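Local coordinates for peroxisomal acyl-CoA oxidase 1A (Solanum lycopersicum, PDB 2FON), which probably catalyses the FAD-dependent oxidation of acyl-CoA esters in peroxisomal fatty-acid beta-oxidation, at residues M148-G160 / K192-V206. Numbering follows the deposited sequence.
Sequences MQIIGCYAQTELG and KWWPGGLGKVSTHAV. With FAD (flavin-adenine dinucleotide), chain E.
Lys192 reaches back along residues 155-158, its chain turned about the CB-CG bond (chi2 -57°) and extended beyond it, and its NZ meets Glu158 OE2 at 2.7 Å in a buried salt bridge. The carboxylate oxygen uses its anti lone pair. The same NZ donates to Gln156 O (2.9 Å), tilted out of the carbonyl plane. One residue on, Leu159 CD2 sits over the five-membered ring of Trp193 in a CH-pi contact, 3.7 Å from its centroid.

Strand 152-155 runs parallel to strand 204-206: Cys153 N bonds to His204 O, Val206 N to Cys153 O, and Ala155 N to Val206 O at 2.8 Å. Where the pairing begins, Thr203 OG1 accepts a hydrogen bond from Ile151 N (3.0 Å).

Both segments supply the flavin site. Tyr154 O accepts the N3-H of FAD, the backbone N-H groups of Gln156 and Thr157 converge on FAD O2, Thr157 OG1 donates to FAD N1 (2.7 Å), and Gly196 N donates to FAD O4 (2.9 Å). The Trp194 indole lies over the dimethylbenzene side of the isoalloxazine.

Further out, Thr170 and the backbone of Glu169 hold Glu158, and Tyr208 O takes another bond from Lys192 NZ. Donors at N1 and O2 would probably stabilise negative charge on the reduced flavin, as in related acyl-CoA dehydrogenases.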
loop_
_atom_site.group_PDB
_atom_site.type_symbol
_atom_site.label_atom_id
_atom_site.label_comp_id
_atom_site.label_asym_id
_atom_site.label_seq_id
_atom_site.Cartn_x
_atom_site.Cartn_y
_atom_site.Cartn_z
ATOM N N MET B 148 -37.125 -4.072 -7.089
ATOM C CA MET B 148 -36.183 -4.639 -8.019
ATOM C C MET B 148 -36.864 -5.254 -9.188
ATOM O O MET B 148 -36.411 -6.280 -9.652
ATOM C CB MET B 148 -35.308 -5.724 -7.363
ATOM C CG MET B 148 -34.481 -5.224 -6.181
ATOM S SD MET B 148 -33.054 -6.235 -5.772
ATOM C CE MET B 148 -32.047 -5.717 -7.146
ATOM N N GLN B 149 -37.950 -4.659 -9.669
ATOM C CA GLN B 149 -38.433 -4.971 -11.012
ATOM C C GLN B 149 -37.531 -4.305 -12.049
ATOM O O GLN B 149 -37.702 -4.530 -13.234
ATOM C CB GLN B 149 -39.877 -4.535 -11.222
ATOM C CG GLN B 149 -40.931 -5.359 -10.398
ATOM C CD GLN B 149 -42.217 -4.600 -10.148
ATOM O OE1 GLN B 149 -42.811 -4.020 -11.062
ATOM N NE2 GLN B 149 -42.636 -4.574 -8.899
ATOM N N ILE B 150 -36.575 -3.483 -11.604
ATOM C CA ILE B 150 -35.540 -2.942 -12.468
ATOM C C ILE B 150 -34.273 -2.854 -11.670
ATOM O O ILE B 150 -34.319 -2.736 -10.473
ATOM C CB ILE B 150 -35.846 -1.528 -13.021
ATOM C CG1 ILE B 150 -35.769 -0.475 -11.909
ATOM C CG2 ILE B 150 -37.170 -1.487 -13.829
ATOM C CD1 ILE B 150 -35.917 0.964 -12.455
ATOM N N ILE B 151 -33.135 -2.915 -12.345
ATOM C CA ILE B 151 -31.883 -2.849 -11.657
ATOM C C ILE B 151 -31.026 -1.779 -12.286
ATOM O O ILE B 151 -30.703 -1.827 -13.470
ATOM C CB ILE B 151 -31.188 -4.174 -11.625
ATOM C CG1 ILE B 151 -32.035 -5.146 -10.819
ATOM C CG2 ILE B 151 -29.837 -4.003 -10.976
ATOM C CD1 ILE B 151 -31.712 -6.623 -11.039
ATOM N N GLY B 152 -30.696 -0.796 -11.462
ATOM C CA GLY B 152 -30.147 0.425 -11.932
ATOM C C GLY B 152 -28.765 0.631 -11.385
ATOM O O GLY B 152 -28.460 0.167 -10.276
ATOM N N CYS B 153 -27.924 1.301 -12.174
ATOM C CA CYS B 153 -26.630 1.738 -11.743
ATOM C C CYS B 153 -26.498 3.268 -12.006
ATOM O O CYS B 153 -27.466 3.905 -12.476
ATOM C CB CYS B 153 -25.607 0.956 -12.539
ATOM S SG CYS B 153 -25.734 1.321 -14.317
ATOM N N TYR B 154 -25.305 3.841 -11.755
ATOM C CA TYR B 154 -25.061 5.299 -11.842
ATOM C C TYR B 154 -23.865 5.618 -12.739
ATOM O O TYR B 154 -22.718 5.514 -12.333
ATOM C CB TYR B 154 -24.834 5.808 -10.434
ATOM C CG TYR B 154 -24.498 7.272 -10.226
ATOM C CD1 TYR B 154 -25.459 8.135 -9.733
ATOM C CD2 TYR B 154 -23.194 7.772 -10.392
ATOM C CE1 TYR B 154 -25.169 9.476 -9.468
ATOM C CE2 TYR B 154 -22.891 9.130 -10.118
ATOM C CZ TYR B 154 -23.896 9.966 -9.652
ATOM O OH TYR B 154 -23.703 11.310 -9.369
ATOM N N ALA B 155 -24.135 6.048 -13.963
ATOM C CA ALA B 155 -23.126 6.133 -14.988
ATOM C C ALA B 155 -22.631 7.564 -15.169
ATOM O O ALA B 155 -23.165 8.315 -15.959
ATOM C CB ALA B 155 -23.712 5.611 -16.251
ATOM N N GLN B 156 -21.607 7.972 -14.446
ATOM C CA GLN B 156 -21.128 9.331 -14.603
ATOM C C GLN B 156 -19.743 9.370 -15.212
ATOM O O GLN B 156 -19.567 9.986 -16.252
ATOM C CB GLN B 156 -21.181 10.057 -13.298
ATOM C CG GLN B 156 -20.581 11.411 -13.275
ATOM C CD GLN B 156 -20.757 12.039 -11.873
ATOM O OE1 GLN B 156 -21.886 12.180 -11.349
ATOM N NE2 GLN B 156 -19.642 12.378 -11.253
ATOM N N THR B 157 -18.772 8.709 -14.573
ATOM C CA THR B 157 -17.370 8.670 -15.057
ATOM C C THR B 157 -17.304 8.238 -16.491
ATOM O O THR B 157 -18.120 7.432 -16.891
ATOM C CB THR B 157 -16.577 7.674 -14.252
ATOM O OG1 THR B 157 -16.630 8.066 -12.899
ATOM C CG2 THR B 157 -15.124 7.671 -14.653
ATOM N N GLU B 158 -16.370 8.789 -17.271
ATOM C CA GLU B 158 -16.165 8.372 -18.638
ATOM C C GLU B 158 -14.686 8.019 -18.737
ATOM O O GLU B 158 -13.966 8.279 -17.782
ATOM C CB GLU B 158 -16.555 9.477 -19.605
ATOM C CG GLU B 158 -17.942 9.998 -19.332
ATOM C CD GLU B 158 -18.500 11.005 -20.335
ATOM O OE1 GLU B 158 -17.747 11.718 -21.047
ATOM O OE2 GLU B 158 -19.748 11.081 -20.399
ATOM N N LEU B 159 -14.239 7.384 -19.844
ATOM C CA LEU B 159 -12.831 7.057 -20.014
ATOM C C LEU B 159 -11.988 8.246 -19.699
ATOM O O LEU B 159 -10.986 8.113 -19.007
ATOM C CB LEU B 159 -12.460 6.630 -21.464
ATOM C CG LEU B 159 -12.289 5.102 -21.594
ATOM C CD1 LEU B 159 -11.942 4.709 -22.970
ATOM C CD2 LEU B 159 -11.253 4.562 -20.564
ATOM N N GLY B 160 -12.379 9.390 -20.258
ATOM C CA GLY B 160 -11.569 10.584 -20.236
ATOM C C GLY B 160 -11.852 11.597 -19.137
ATOM O O GLY B 160 -11.093 12.573 -19.018
ATOM N N LYS B 192 -18.726 5.697 -21.159
ATOM C CA LYS B 192 -18.771 5.508 -19.669
ATOM C C LYS B 192 -17.865 4.343 -19.245
ATOM O O LYS B 192 -17.743 3.364 -19.995
ATOM C CB LYS B 192 -20.192 5.239 -19.172
ATOM C CG LYS B 192 -21.157 6.345 -19.420
ATOM C CD LYS B 192 -20.714 7.657 -18.812
ATOM C CE LYS B 192 -21.698 8.744 -19.170
ATOM N NZ LYS B 192 -21.349 10.040 -18.533
ATOM N N TRP B 193 -17.241 4.422 -18.076
ATOM C CA TRP B 193 -16.225 3.469 -17.689
ATOM C C TRP B 193 -16.178 3.524 -16.201
ATOM O O TRP B 193 -16.050 4.614 -15.673
ATOM C CB TRP B 193 -14.877 4.000 -18.186
ATOM C CG TRP B 193 -13.749 3.054 -18.115
ATOM C CD1 TRP B 193 -12.910 2.878 -17.066
ATOM C CD2 TRP B 193 -13.319 2.143 -19.139
ATOM N NE1 TRP B 193 -11.999 1.901 -17.359
ATOM C CE2 TRP B 193 -12.222 1.439 -18.629
ATOM C CE3 TRP B 193 -13.778 1.838 -20.439
ATOM C CZ2 TRP B 193 -11.556 0.462 -19.357
ATOM C CZ3 TRP B 193 -13.110 0.857 -21.174
ATOM C CH2 TRP B 193 -12.015 0.177 -20.627
ATOM N N TRP B 194 -16.267 2.381 -15.513
ATOM C CA TRP B 194 -16.231 2.272 -14.009
ATOM C C TRP B 194 -17.527 1.979 -13.276
ATOM O O TRP B 194 -17.451 1.316 -12.241
ATOM C CB TRP B 194 -15.549 3.452 -13.229
ATOM C CG TRP B 194 -14.072 3.352 -13.293
ATOM C CD1 TRP B 194 -13.230 4.211 -13.891
ATOM C CD2 TRP B 194 -13.270 2.243 -12.828
ATOM N NE1 TRP B 194 -11.933 3.729 -13.816
ATOM C CE2 TRP B 194 -11.936 2.523 -13.173
ATOM C CE3 TRP B 194 -13.553 1.066 -12.149
ATOM C CZ2 TRP B 194 -10.889 1.652 -12.878
ATOM C CZ3 TRP B 194 -12.516 0.197 -11.854
ATOM C CH2 TRP B 194 -11.200 0.485 -12.221
ATOM N N PRO B 195 -18.684 2.463 -13.775
ATOM C CA PRO B 195 -19.900 2.435 -12.973
ATOM C C PRO B 195 -20.279 1.006 -12.592
ATOM O O PRO B 195 -20.494 0.131 -13.481
ATOM C CB PRO B 195 -20.957 3.049 -13.914
ATOM C CG PRO B 195 -20.162 3.833 -14.918
ATOM C CD PRO B 195 -18.924 3.042 -15.101
ATOM N N GLY B 196 -20.360 0.739 -11.301
ATOM C CA GLY B 196 -20.575 -0.643 -10.922
ATOM C C GLY B 196 -22.002 -1.106 -11.200
ATOM O O GLY B 196 -22.935 -0.343 -10.981
ATOM N N GLY B 197 -22.169 -2.348 -11.669
ATOM C CA GLY B 197 -23.469 -2.945 -11.826
ATOM C C GLY B 197 -23.893 -2.804 -13.252
ATOM O O GLY B 197 -24.945 -3.310 -13.680
ATOM N N LEU B 198 -23.054 -2.145 -14.029
ATOM C CA LEU B 198 -23.430 -1.778 -15.383
ATOM C C LEU B 198 -22.931 -2.806 -16.352
ATOM O O LEU B 198 -23.565 -3.078 -17.332
ATOM C CB LEU B 198 -22.816 -0.425 -15.666
ATOM C CG LEU B 198 -22.728 0.056 -17.089
ATOM C CD1 LEU B 198 -24.068 0.439 -17.561
ATOM C CD2 LEU B 198 -21.723 1.251 -17.093
ATOM N N GLY B 199 -21.759 -3.356 -16.081
ATOM C CA GLY B 199 -21.160 -4.369 -16.921
ATOM C C GLY B 199 -22.162 -5.339 -17.490
ATOM O O GLY B 199 -22.308 -5.403 -18.690
ATOM N N LYS B 200 -22.882 -6.049 -16.615
ATOM C CA LYS B 200 -23.696 -7.232 -16.970
ATOM C C LYS B 200 -25.084 -7.232 -16.343
ATOM O O LYS B 200 -26.051 -7.639 -16.969
ATOM C CB LYS B 200 -22.976 -8.516 -16.514
ATOM C CG LYS B 200 -21.618 -8.783 -17.179
ATOM C CD LYS B 200 -21.781 -9.245 -18.608
ATOM C CE LYS B 200 -20.912 -8.401 -19.525
ATOM N NZ LYS B 200 -21.089 -8.700 -20.998
ATOM N N VAL B 201 -25.182 -6.777 -15.103
ATOM C CA VAL B 201 -26.425 -6.884 -14.362
ATOM C C VAL B 201 -27.474 -5.822 -14.658
ATOM O O VAL B 201 -28.578 -6.160 -14.945
ATOM C CB VAL B 201 -26.194 -6.884 -12.885
ATOM C CG1 VAL B 201 -27.523 -7.351 -12.175
ATOM C CG2 VAL B 201 -25.046 -7.785 -12.533
ATOM N N SER B 202 -27.140 -4.552 -14.572
ATOM C CA SER B 202 -28.114 -3.502 -14.704
ATOM C C SER B 202 -29.026 -3.501 -15.935
ATOM O O SER B 202 -28.544 -3.597 -17.093
ATOM C CB SER B 202 -27.380 -2.175 -14.733
ATOM O OG SER B 202 -27.374 -1.602 -13.463
ATOM N N THR B 203 -30.324 -3.257 -15.683
ATOM C CA THR B 203 -31.295 -2.931 -16.736
ATOM C C THR B 203 -31.397 -1.440 -17.047
ATOM O O THR B 203 -31.770 -1.054 -18.153
ATOM C CB THR B 203 -32.709 -3.452 -16.427
ATOM O OG1 THR B 203 -33.270 -2.738 -15.305
ATOM C CG2 THR B 203 -32.703 -4.974 -16.163
ATOM N N HIS B 204 -31.082 -0.577 -16.094
ATOM C CA HIS B 204 -31.188 0.868 -16.372
ATOM C C HIS B 204 -30.029 1.571 -15.719
ATOM O O HIS B 204 -29.359 1.023 -14.801
ATOM C CB HIS B 204 -32.460 1.488 -15.754
ATOM C CG HIS B 204 -33.736 0.925 -16.273
ATOM N ND1 HIS B 204 -34.091 -0.394 -16.096
ATOM C CD2 HIS B 204 -34.737 1.500 -16.974
ATOM C CE1 HIS B 204 -35.251 -0.611 -16.686
ATOM N NE2 HIS B 204 -35.665 0.521 -17.230
ATOM N N ALA B 205 -29.805 2.807 -16.183
ATOM C CA ALA B 205 -28.873 3.700 -15.529
ATOM C C ALA B 205 -29.425 5.118 -15.469
ATOM O O ALA B 205 -30.210 5.503 -16.335
ATOM C CB ALA B 205 -27.598 3.691 -16.296
ATOM N N VAL B 206 -29.010 5.874 -14.446
ATOM C CA VAL B 206 -28.968 7.320 -14.531
ATOM C C VAL B 206 -27.666 7.574 -15.228
ATOM O O VAL B 206 -26.625 7.136 -14.753
ATOM C CB VAL B 206 -28.906 7.964 -13.176
ATOM C CG1 VAL B 206 -28.750 9.468 -13.310
ATOM C CG2 VAL B 206 -30.188 7.632 -12.369
HETATM P PA FAD E . -8.225 11.949 -12.019
HETATM O O1A FAD E . -9.047 13.117 -11.640
HETATM O O2A FAD E . -8.082 11.773 -13.506
HETATM O O5B FAD E . -6.859 12.100 -11.261
HETATM C C5B FAD E . -5.697 11.584 -11.856
HETATM C C4B FAD E . -4.495 12.140 -11.073
HETATM O O4B FAD E . -4.410 13.514 -11.331
HETATM C C3B FAD E . -4.697 12.018 -9.565
HETATM O O3B FAD E . -3.433 11.882 -9.042
HETATM C C2B FAD E . -5.297 13.330 -9.155
HETATM O O2B FAD E . -4.969 13.769 -7.881
HETATM C C1B FAD E . -4.590 14.238 -10.142
HETATM N N9A FAD E . -5.399 15.406 -10.416
HETATM C C8A FAD E . -6.567 15.455 -11.109
HETATM N N7A FAD E . -7.003 16.721 -11.073
HETATM C C5A FAD E . -6.119 17.470 -10.381
HETATM C C6A FAD E . -6.045 18.833 -10.087
HETATM N N6A FAD E . -7.010 19.679 -10.501
HETATM N N1A FAD E . -4.971 19.296 -9.360
HETATM C C2A FAD E . -4.009 18.437 -8.909
HETATM N N3A FAD E . -4.081 17.099 -9.226
HETATM C C4A FAD E . -5.110 16.634 -9.950
HETATM N N1 FAD E . -17.894 6.227 -11.314
HETATM C C2 FAD E . -19.269 6.265 -11.502
HETATM O O2 FAD E . -19.745 7.216 -12.114
HETATM N N3 FAD E . -20.094 5.262 -10.995
HETATM C C4 FAD E . -19.524 4.209 -10.303
HETATM O O4 FAD E . -20.232 3.306 -9.881
HETATM C C4X FAD E . -18.135 4.150 -10.110
HETATM N N5 FAD E . -17.532 3.082 -9.445
HETATM C C5X FAD E . -16.164 3.071 -9.293
HETATM C C6 FAD E . -15.591 2.003 -8.657
HETATM C C7 FAD E . -14.229 1.953 -8.553
HETATM C C7M FAD E . -13.724 0.759 -7.831
HETATM C C8 FAD E . -13.413 2.975 -9.066
HETATM C C8M FAD E . -11.908 2.989 -8.936
HETATM C C9 FAD E . -13.991 4.057 -9.693
HETATM C C9A FAD E . -15.376 4.099 -9.812
HETATM N N10 FAD E . -15.999 5.146 -10.467
HETATM C C10 FAD E . -17.341 5.167 -10.630
HETATM C "C1'" FAD E . -15.237 6.313 -11.029
HETATM C "C2'" FAD E . -14.782 7.026 -9.748
HETATM O "O2'" FAD E . -15.891 7.430 -9.026
HETATM C "C3'" FAD E . -13.969 8.299 -9.880
HETATM O "O3'" FAD E . -14.717 9.361 -10.423
HETATM C "C4'" FAD E . -12.673 8.110 -10.607
HETATM O "O4'" FAD E . -11.867 7.160 -9.885
HETATM C "C5'" FAD E . -12.077 9.486 -10.611
HETATM O "O5'" FAD E . -10.732 9.148 -10.830
HETATM P P FAD E . -9.894 9.683 -12.054
HETATM O O1P FAD E . -9.309 8.531 -12.787
HETATM O O2P FAD E . -10.625 10.696 -12.902
HETATM O O3P FAD E . -8.819 10.617 -11.299
#